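Local coordinates for RmpD (Hexulose-6-phosphate synthase) (Streptococcus mutans, PDB 3EXS), which is a TIM-barrel protein of the orotidine 5'-phosphate decarboxylase/HUMPS family, here with ribulose-5-phosphate bound, at residues 8-13 against 32-37; 137-142 against 172-177. One frame throughout, in Å; residues are numbered along the deposited sequence.

Contact 1: 8-13 against 32-37. With 5RP (ribulose-5-phosphate), chain E.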
loop_
_atom_site.group_PDB
_atom_site.type_symbol
_atom_site.label_atom_id
_atom_site.label_comp_id
_atom_site.label_asym_id
_atom_site.label_seq_id
_atom_site.Cartn_x
_atom_site.Cartn_y
_atom_site.Cartn_z
ATOM N N LEU A 8 -6.483 22.248 -6.284
ATOM C CA LEU A 8 -5.084 22.038 -5.916
ATOM C C LEU A 8 -4.984 21.149 -4.649
ATOM O O LEU A 8 -5.628 21.427 -3.609
ATOM C CB LEU A 8 -4.356 23.362 -5.723
ATOM C CG LEU A 8 -2.922 23.205 -5.229
ATOM C CD1 LEU A 8 -2.039 22.546 -6.285
ATOM C CD2 LEU A 8 -2.341 24.529 -4.775
ATOM N N GLN A 9 -4.186 20.085 -4.744
ATOM C CA GLN A 9 -3.977 19.188 -3.608
ATOM C C GLN A 9 -2.496 19.127 -3.263
ATOM O O GLN A 9 -1.674 19.034 -4.173
ATOM C CB GLN A 9 -4.516 17.797 -3.961
ATOM C CG GLN A 9 -4.145 16.653 -3.036
ATOM C CD GLN A 9 -4.917 15.403 -3.412
ATOM O OE1 GLN A 9 -6.013 15.485 -3.985
ATOM N NE2 GLN A 9 -4.350 14.232 -3.112
ATOM N N VAL A 10 -2.154 19.214 -1.976
ATOM C CA VAL A 10 -0.778 18.947 -1.540
ATOM C C VAL A 10 -0.667 17.502 -1.001
ATOM O O VAL A 10 -1.529 17.051 -0.219
ATOM C CB VAL A 10 -0.230 19.967 -0.498
ATOM C CG1 VAL A 10 -1.015 19.928 0.804
ATOM C CG2 VAL A 10 1.255 19.728 -0.219
ATOM N N ALA A 11 0.374 16.792 -1.457
ATOM C CA ALA A 11 0.728 15.481 -0.932
ATOM C C ALA A 11 1.755 15.636 0.198
ATOM O O ALA A 11 2.888 16.113 -0.041
ATOM C CB ALA A 11 1.298 14.614 -2.020
ATOM N N LEU A 12 1.360 15.231 1.411
ATOM C CA LEU A 12 2.281 15.215 2.533
ATOM C C LEU A 12 2.959 13.846 2.554
ATOM O O LEU A 12 2.379 12.854 3.030
ATOM C CB LEU A 12 1.574 15.531 3.874
ATOM C CG LEU A 12 0.679 16.795 3.938
ATOM C CD1 LEU A 12 -0.146 16.893 5.207
ATOM C CD2 LEU A 12 1.478 18.047 3.742
ATOM N N ASP A 13 4.188 13.816 2.032
ATOM C CA ASP A 13 4.960 12.565 1.860
ATOM C C ASP A 13 6.146 12.439 2.804
ATOM O O ASP A 13 7.051 11.628 2.572
ATOM C CB ASP A 13 5.434 12.415 0.413
ATOM C CG ASP A 13 4.312 12.024 -0.509
ATOM O OD1 ASP A 13 3.227 11.668 -0.002
ATOM O OD2 ASP A 13 4.499 12.078 -1.742
ATOM N N ASP A 32 -6.926 23.183 -1.885
ATOM C CA ASP A 32 -8.310 22.722 -1.767
ATOM C C ASP A 32 -8.449 21.359 -1.093
ATOM O O ASP A 32 -9.504 21.046 -0.545
ATOM C CB ASP A 32 -8.972 22.677 -3.147
ATOM C CG ASP A 32 -8.802 23.970 -3.900
ATOM O OD1 ASP A 32 -9.421 24.955 -3.486
ATOM O OD2 ASP A 32 -8.029 24.012 -4.876
ATOM N N VAL A 33 -7.390 20.556 -1.172
ATOM C CA VAL A 33 -7.379 19.206 -0.666
ATOM C C VAL A 33 -6.049 18.984 0.046
ATOM O O VAL A 33 -5.014 19.329 -0.490
ATOM C CB VAL A 33 -7.513 18.164 -1.827
ATOM C CG1 VAL A 33 -7.639 16.739 -1.260
ATOM C CG2 VAL A 33 -8.697 18.470 -2.752
ATOM N N ILE A 34 -6.077 18.407 1.248
ATOM C CA ILE A 34 -4.859 17.986 1.938
ATOM C C ILE A 34 -4.745 16.451 1.974
ATOM O O ILE A 34 -5.675 15.771 2.410
ATOM C CB ILE A 34 -4.817 18.545 3.354
ATOM C CG1 ILE A 34 -4.581 20.042 3.314
ATOM C CG2 ILE A 34 -3.695 17.905 4.193
ATOM C CD1 ILE A 34 -5.041 20.709 4.592
ATOM N N GLU A 35 -3.608 15.919 1.523
ATOM C CA GLU A 35 -3.403 14.469 1.424
ATOM C C GLU A 35 -2.356 13.982 2.404
ATOM O O GLU A 35 -1.211 14.464 2.382
ATOM C CB GLU A 35 -2.962 14.074 0.008
ATOM C CG GLU A 35 -2.490 12.624 -0.154
ATOM C CD GLU A 35 -2.087 12.270 -1.580
ATOM O OE1 GLU A 35 -2.103 13.148 -2.460
ATOM O OE2 GLU A 35 -1.745 11.110 -1.856
ATOM N N ALA A 36 -2.737 13.025 3.248
ATOM C CA ALA A 36 -1.746 12.326 4.043
ATOM C C ALA A 36 -1.170 11.223 3.173
ATOM O O ALA A 36 -1.856 10.242 2.856
ATOM C CB ALA A 36 -2.369 11.743 5.288
ATOM N N GLY A 37 0.084 11.373 2.779
ATOM C CA GLY A 37 0.660 10.465 1.802
ATOM C C GLY A 37 1.091 9.136 2.384
ATOM O O GLY A 37 1.473 9.034 3.575
HETATM C C2 5RP E . 3.490 8.642 -4.614
HETATM C C3 5RP E . 3.148 10.116 -4.663
HETATM C C5 5RP E . 3.158 10.921 -5.942
HETATM O O13 5RP E . 4.291 10.740 -6.800
HETATM C C6 5RP E . 3.153 12.328 -5.392
HETATM O O14 5RP E . 1.811 12.585 -4.998
HETATM C C7 5RP E . 3.564 13.369 -6.387
HETATM O O8 5RP E . 4.399 14.202 -5.615
HETATM P P9 5RP E . 5.571 14.939 -6.410
HETATM O O12 5RP E . 5.956 13.984 -7.525
HETATM O O11 5RP E . 6.673 15.138 -5.376
HETATM O O10 5RP E . 4.849 16.183 -6.900
HETATM O O4 5RP E . 2.807 10.702 -3.634
HETATM O O1 5RP E . 2.266 7.913 -4.738
#
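Leu8 and Asp32 tie the start of this strand pair together twice over. Leu8 N points straight at Asp32 OD2, 2.7 Å away with an N-H...O angle of 177°, and meets the anti lone pair of the carboxylate. In return Leu8 O accepts two N-H groups, Asp32 N at 2.8 Å in the carbonyl plane and Val33 N at 3.1 Å. From there the parallel pairing runs on regularly: Val10 N gives to Val33 O, Glu35 N to Val10 O, Leu12 N to Glu35 O, and Gly37 N closes the row on Leu12 O. These are the first two strands of a TIM barrel, joined through helix 17-27 as a beta-alpha-beta unit; Val10 and Leu12 pack on helix 17-27, and Ile34, on the same face, meets Phe56, with Leu12 CD1 3.8 Å from Ile34 CG2. Gln9, Ala11, Val33 and Glu35 face the barrel interior. There Gln9, extended with CG anti to its own N (chi1 168°), brings NE2 to 2.6 Å from Glu35 OE1. The carboxylate is met from above its plane, while Glu35 OE1 lies close to the plane of the Gln9 amide. Glu35 OE2 sits close to Asp64 OD2, a pair of like charges. Asp13 OD2 lies 2.9 Å from O4 of ribulose-5-phosphate.

Contact 2: 137-142 against 172-177. With 5RP (ribulose-5-phosphate), chain E.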
loop_
_atom_site.group_PDB
_atom_site.type_symbol
_atom_site.label_atom_id
_atom_site.label_comp_id
_atom_site.label_asym_id
_atom_site.label_seq_id
_atom_site.Cartn_x
_atom_site.Cartn_y
_atom_site.Cartn_z
ATOM N N GLN A 137 -13.365 8.173 -9.211
ATOM C CA GLN A 137 -12.115 8.936 -9.223
ATOM C C GLN A 137 -10.892 8.067 -9.509
ATOM O O GLN A 137 -10.738 6.990 -8.965
ATOM C CB GLN A 137 -11.901 9.652 -7.906
ATOM C CG GLN A 137 -12.967 10.651 -7.544
ATOM C CD GLN A 137 -12.445 11.646 -6.541
ATOM O OE1 GLN A 137 -11.369 12.202 -6.728
ATOM N NE2 GLN A 137 -13.193 11.863 -5.459
ATOM N N ALA A 138 -10.016 8.557 -10.365
ATOM C CA ALA A 138 -8.750 7.904 -10.593
ATOM C C ALA A 138 -7.674 8.949 -10.495
ATOM O O ALA A 138 -7.927 10.137 -10.714
ATOM C CB ALA A 138 -8.717 7.230 -11.946
ATOM N N ILE A 139 -6.479 8.497 -10.147
ATOM C CA ILE A 139 -5.346 9.359 -9.970
ATOM C C ILE A 139 -4.291 8.810 -10.875
ATOM O O ILE A 139 -3.818 7.687 -10.688
ATOM C CB ILE A 139 -4.848 9.333 -8.528
ATOM C CG1 ILE A 139 -5.891 9.972 -7.631
ATOM C CG2 ILE A 139 -3.502 10.055 -8.406
ATOM C CD1 ILE A 139 -5.989 9.336 -6.355
ATOM N N TYR A 140 -3.945 9.628 -11.863
ATOM C CA TYR A 140 -2.996 9.295 -12.917
ATOM C C TYR A 140 -1.619 9.930 -12.644
ATOM O O TYR A 140 -1.514 11.125 -12.321
ATOM C CB TYR A 140 -3.541 9.744 -14.299
ATOM C CG TYR A 140 -2.602 9.389 -15.428
ATOM C CD1 TYR A 140 -2.754 8.206 -16.132
ATOM C CD2 TYR A 140 -1.519 10.209 -15.744
ATOM C CE1 TYR A 140 -1.886 7.865 -17.133
ATOM C CE2 TYR A 140 -0.637 9.870 -16.736
ATOM C CZ TYR A 140 -0.830 8.701 -17.431
ATOM O OH TYR A 140 0.036 8.354 -18.429
ATOM N N HIS A 141 -0.578 9.120 -12.813
ATOM C CA HIS A 141 0.806 9.515 -12.557
ATOM C C HIS A 141 1.614 9.715 -13.844
ATOM O O HIS A 141 1.620 8.838 -14.724
ATOM C CB HIS A 141 1.479 8.463 -11.681
ATOM C CG HIS A 141 0.834 8.294 -10.343
ATOM N ND1 HIS A 141 1.457 8.653 -9.167
ATOM C CD2 HIS A 141 -0.382 7.812 -9.996
ATOM C CE1 HIS A 141 0.652 8.392 -8.153
ATOM N NE2 HIS A 141 -0.470 7.884 -8.631
ATOM N N GLN A 142 2.275 10.874 -13.950
ATOM C CA GLN A 142 3.224 11.163 -15.038
ATOM C C GLN A 142 4.273 10.038 -15.082
ATOM O O GLN A 142 4.732 9.579 -14.022
ATOM C CB GLN A 142 3.889 12.556 -14.835
ATOM C CG GLN A 142 3.432 13.730 -15.778
ATOM C CD GLN A 142 1.922 14.142 -15.676
ATOM O OE1 GLN A 142 1.124 13.529 -14.950
ATOM N NE2 GLN A 142 1.548 15.188 -16.427
ATOM N N SER A 172 -7.493 12.844 -11.242
ATOM C CA SER A 172 -6.434 13.631 -10.587
ATOM C C SER A 172 -5.118 13.355 -11.309
ATOM O O SER A 172 -4.867 12.226 -11.701
ATOM C CB SER A 172 -6.273 13.271 -9.097
ATOM O OG SER A 172 -7.370 13.679 -8.286
ATOM N N VAL A 173 -4.288 14.382 -11.498
ATOM C CA VAL A 173 -2.988 14.195 -12.153
ATOM C C VAL A 173 -1.860 14.606 -11.244
ATOM O O VAL A 173 -1.930 15.631 -10.573
ATOM C CB VAL A 173 -2.830 14.929 -13.552
ATOM C CG1 VAL A 173 -3.979 14.596 -14.510
ATOM C CG2 VAL A 173 -2.711 16.410 -13.386
ATOM N N THR A 174 -0.806 13.811 -11.231
ATOM C CA THR A 174 0.286 14.039 -10.301
ATOM C C THR A 174 1.580 13.447 -10.850
ATOM O O THR A 174 1.538 12.676 -11.820
ATOM C CB THR A 174 -0.048 13.453 -8.922
ATOM O OG1 THR A 174 0.888 13.952 -7.971
ATOM C CG2 THR A 174 -0.021 11.911 -8.937
ATOM N N GLY A 175 2.713 13.809 -10.239
ATOM C CA GLY A 175 4.035 13.328 -10.666
ATOM C C GLY A 175 4.918 14.463 -11.148
ATOM O O GLY A 175 4.790 14.922 -12.286
ATOM N N GLY A 176 5.791 14.933 -10.260
ATOM C CA GLY A 176 6.734 16.007 -10.560
ATOM C C GLY A 176 6.113 17.233 -11.208
ATOM O O GLY A 176 6.707 17.839 -12.103
ATOM N N LEU A 177 4.915 17.600 -10.769
ATOM C CA LEU A 177 4.257 18.772 -11.308
ATOM C C LEU A 177 4.936 20.067 -10.872
ATOM O O LEU A 177 4.985 20.400 -9.690
ATOM C CB LEU A 177 2.776 18.802 -10.926
ATOM C CG LEU A 177 1.815 18.042 -11.834
ATOM C CD1 LEU A 177 0.462 17.887 -11.154
ATOM C CD2 LEU A 177 1.672 18.774 -13.150
HETATM C C2 5RP E . 3.490 8.642 -4.614
HETATM C C3 5RP E . 3.148 10.116 -4.663
HETATM C C5 5RP E . 3.158 10.921 -5.942
HETATM O O13 5RP E . 4.291 10.740 -6.800
HETATM C C6 5RP E . 3.153 12.328 -5.392
HETATM O O14 5RP E . 1.811 12.585 -4.998
HETATM C C7 5RP E . 3.564 13.369 -6.387
HETATM O O8 5RP E . 4.399 14.202 -5.615
HETATM P P9 5RP E . 5.571 14.939 -6.410
HETATM O O12 5RP E . 5.956 13.984 -7.525
HETATM O O11 5RP E . 6.673 15.138 -5.376
HETATM O O10 5RP E . 4.849 16.183 -6.900
HETATM O O4 5RP E . 2.807 10.702 -3.634
HETATM O O1 5RP E . 2.266 7.913 -4.738
HETATM O O HOH W 1 -9.394 12.255 -8.618
#
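His141 and Thr174 run alongside each other in the same direction, on neighbouring parallel strands of the TIM barrel, the sixth and seventh of its eight. The Thr174 methyl, CG2, sits over one face of the His141 imidazole, 3.7 Å from the ring centroid and 18° off the normal, a CH-pi contact displaced toward the ring's rim. Thr174 OG1 lies opposite the backbone N (chi1 -167°), which puts CG2 between N and the carbonyl carbon, against the ring, and swings OG1 to the ligand side. OG1 bonds to Ile194 O on the next strand and takes a weak bond from O14 of ribulose-5-phosphate. His141 NE2 is hydrogen-bonded to Glu117 OE1, which helps set the ring's rotation, and Tyr119 meets the ring at about 50°.

One step down on the same face, Ile139 reaches two ways: its CG1 lies 3.6 Å from Ser172 CB, while its CG2 crosses toward Thr174 CG2. On the opposite face Tyr140 swings its ring away from strand 170-174, against helix 155-167, where OH bonds to Asp157. Between the two faces the backbones are joined by Ser172 N to Ala138 O, Tyr140 N to Ser172 O, Thr174 N to Tyr140 O and Gln142 N to Thr174 O. Past the strand end, Gly176 N donates almost straight, at 172°, to phosphate oxygen O12 of ribulose-5-phosphate, 2.9 Å away.

Both contacts are buried pairings of parallel neighbours in one closed barrel, with strand axes inclined by 20° in each, and their centres are 12 Å apart. Contact 1 joins the first two strands, contact 2 the sixth and seventh; strand 192-195 flanks both, bonding to 8-13 on one side and to 172-177 on the other. Inside the barrel their chemistry differs: contact 1 places an amide against a carboxylate that has a second carboxylate, Asp64, nearby, whereas contact 2 sets a methyl on an imidazole and packs Ile139 against Ser172. At their C-terminal ends both reach ribulose-5-phosphate, contact 1 near O4 and contact 2 at the phosphate and O14.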